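Local coordinates for AT5g51070/K3K7_27 (Arabidopsis thaliana, PDB 5GKM), which is a Clp-family chaperone, probably an ATPase that works with the Clp protease, represented here by its helical N-terminal domain, at residues I59-A62 with R63-V66. Numbering follows the deposited sequence.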
ATOM      1  N   ILE A  59     -11.501   5.627   0.083  1.00 21.96           N
ATOM      2  CA  ILE A  59     -11.447   4.194   0.208  1.00 20.56           C
ATOM      3  C   ILE A  59     -12.575   3.446  -0.518  1.00 19.38           C
ATOM      4  O   ILE A  59     -12.327   2.453  -1.123  1.00 21.59           O
ATOM      5  CB  ILE A  59     -11.288   3.780   1.685  1.00 21.22           C
ATOM      6  CG1 ILE A  59     -11.022   2.302   1.815  1.00 19.41           C
ATOM      7  CG2 ILE A  59     -12.478   4.200   2.536  1.00 24.08           C
ATOM      8  CD1 ILE A  59      -9.716   1.841   1.252  1.00 18.32           C
ATOM      9  N   ASP A  60     -13.783   3.964  -0.475  1.00 25.49           N
ATOM     10  CA  ASP A  60     -14.838   3.257  -1.161  1.00 26.31           C
ATOM     11  C   ASP A  60     -14.679   3.154  -2.640  1.00 22.10           C
ATOM     12  O   ASP A  60     -14.898   2.145  -3.228  1.00 22.46           O
ATOM     13  CB  ASP A  60     -16.200   3.820  -0.757  1.00 33.08           C
ATOM     14  CG  ASP A  60     -16.585   3.412   0.672  1.00 40.73           C
ATOM     15  OD1 ASP A  60     -16.412   2.228   1.079  1.00 44.28           O
ATOM     16  OD2 ASP A  60     -16.984   4.319   1.402  1.00 50.86           O
ATOM     17  N   LYS A  61     -14.270   4.239  -3.230  1.00 24.79           N
ATOM     18  CA  LYS A  61     -13.987   4.219  -4.636  1.00 25.24           C
ATOM     19  C   LYS A  61     -12.838   3.300  -4.970  1.00 20.45           C
ATOM     20  O   LYS A  61     -12.904   2.579  -5.881  1.00 20.84           O
ATOM     21  CB  LYS A  61     -13.683   5.626  -5.140  1.00 29.56           C
ATOM     22  CG  LYS A  61     -14.865   6.559  -5.135  1.00 35.36           C
ATOM     23  CD  LYS A  61     -15.894   6.151  -6.155  1.00 38.96           C
ATOM     24  CE  LYS A  61     -16.916   7.270  -6.355  1.00 42.07           C
ATOM     25  NZ  LYS A  61     -17.893   7.214  -5.238  1.00 47.53           N
ATOM     26  N   ALA A  62     -11.801   3.362  -4.160  1.00 20.85           N
ATOM     27  CA  ALA A  62     -10.669   2.494  -4.378  1.00 17.52           C
ATOM     28  C   ALA A  62     -11.040   1.023  -4.258  1.00 16.21           C
ATOM     29  O   ALA A  62     -10.665   0.272  -5.060  1.00 18.25           O
ATOM     30  CB  ALA A  62      -9.513   2.858  -3.456  1.00 16.32           C
ATOM     31  N   ARG A  63     -11.842   0.679  -3.291  1.00 18.44           N
ATOM     32  CA  ARG A  63     -12.301  -0.691  -3.159  1.00 18.15           C
ATOM     33  C   ARG A  63     -13.116  -1.213  -4.363  1.00 17.33           C
ATOM     34  O   ARG A  63     -12.893  -2.286  -4.807  1.00 19.48           O
ATOM     35  CB  ARG A  63     -13.158  -0.834  -1.909  1.00 20.04           C
ATOM     36  CG  ARG A  63     -12.419  -0.723  -0.614  1.00 20.50           C
ATOM     37  CD  ARG A  63     -13.426  -0.810   0.532  1.00 20.87           C
ATOM     38  NE  ARG A  63     -12.788  -0.816   1.825  1.00 19.20           N
ATOM     39  CZ  ARG A  63     -13.257  -0.187   2.870  1.00 21.37           C
ATOM     40  NH1 ARG A  63     -14.394   0.454   2.756  1.00 23.86           N
ATOM     41  NH2 ARG A  63     -12.600  -0.183   4.001  1.00 20.84           N
ATOM     42  N   GLU A  64     -13.969  -0.384  -4.922  1.00 20.38           N
ATOM     43  CA  GLU A  64     -14.693  -0.757  -6.125  1.00 21.55           C
ATOM     44  C   GLU A  64     -13.795  -1.055  -7.284  1.00 21.24           C
ATOM     45  O   GLU A  64     -14.022  -1.965  -8.023  1.00 22.97           O
ATOM     46  CB  GLU A  64     -15.626   0.356  -6.548  1.00 28.72           C
ATOM     47  CG  GLU A  64     -16.754   0.560  -5.600  1.00 32.74           C
ATOM     48  CD  GLU A  64     -17.560   1.819  -5.833  1.00 38.77           C
ATOM     49  OE1 GLU A  64     -17.412   2.425  -6.889  1.00 46.68           O
ATOM     50  OE2 GLU A  64     -18.342   2.157  -4.934  1.00 49.49           O
ATOM     51  N   ALA A  65     -12.772  -0.241  -7.421  1.00 21.17           N
ATOM     52  CA  ALA A  65     -11.869  -0.423  -8.481  1.00 19.26           C
ATOM     53  C   ALA A  65     -11.162  -1.729  -8.346  1.00 19.32           C
ATOM     54  O   ALA A  65     -10.987  -2.413  -9.293  1.00 18.57           O
ATOM     55  CB  ALA A  65     -10.865   0.717  -8.511  1.00 19.58           C
ATOM     56  N   VAL A  66     -10.706  -2.027  -7.139  1.00 17.90           N
ATOM     57  CA  VAL A  66      -9.929  -3.221  -6.957  1.00 16.50           C
ATOM     58  C   VAL A  66     -10.731  -4.506  -7.235  1.00 18.16           C
ATOM     59  O   VAL A  66     -10.254  -5.436  -7.830  1.00 17.82           O
ATOM     60  CB  VAL A  66      -9.289  -3.243  -5.558  1.00 17.24           C
ATOM     61  CG1 VAL A  66      -8.695  -4.606  -5.249  1.00 16.92           C
ATOM     62  CG2 VAL A  66      -8.159  -2.224  -5.510  1.00 17.13           C
TER
HETATM   63  O   HOH W   1     -14.371   3.471  -8.096  1.00 24.54           O
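Asp60 and Arg63, three residues apart on helix 59-71, form a salt bridge in which NH1 of Arg63 lies 3.2 Å from OD1 of Asp60. The hydrogen bond within it is weak, bent to 126° at the hydrogen, and the carboxylate and guanidinium planes are turned 57° against each other. NE of the same arginine forms a salt bridge with Glu24, so this long side chain, with several N-H donors, links helix 59-71 to helix 12-27.

An aliphatic group packs on one guanidinium face. Ile59, with CG1 anti to its backbone nitrogen (chi1 -171°), sets that methylene 3.5 Å from CZ of Arg63, over the middle of the flat group.

Successive i to i+4 backbone bonds give the α-helical frame, from Arg63 N to Ile59 O (2.8 Å) through Val66 N to Ala62 O (3.1 Å). This helix belongs to the all-helical Clp N-terminal domain, built from two sequence-related Clp repeats. Its buried side carries small or branched residues suited to close helix packing: Ala62 meets Leu40 and Ile43, while Ala65 and Val66 meet helix 134-142.

On the exposed side the charged Lys61 and Glu64, suited to solvent, lie side by side. A water donates to Lys61 O at 2.8 Å and, weakly, to Glu64 OE1.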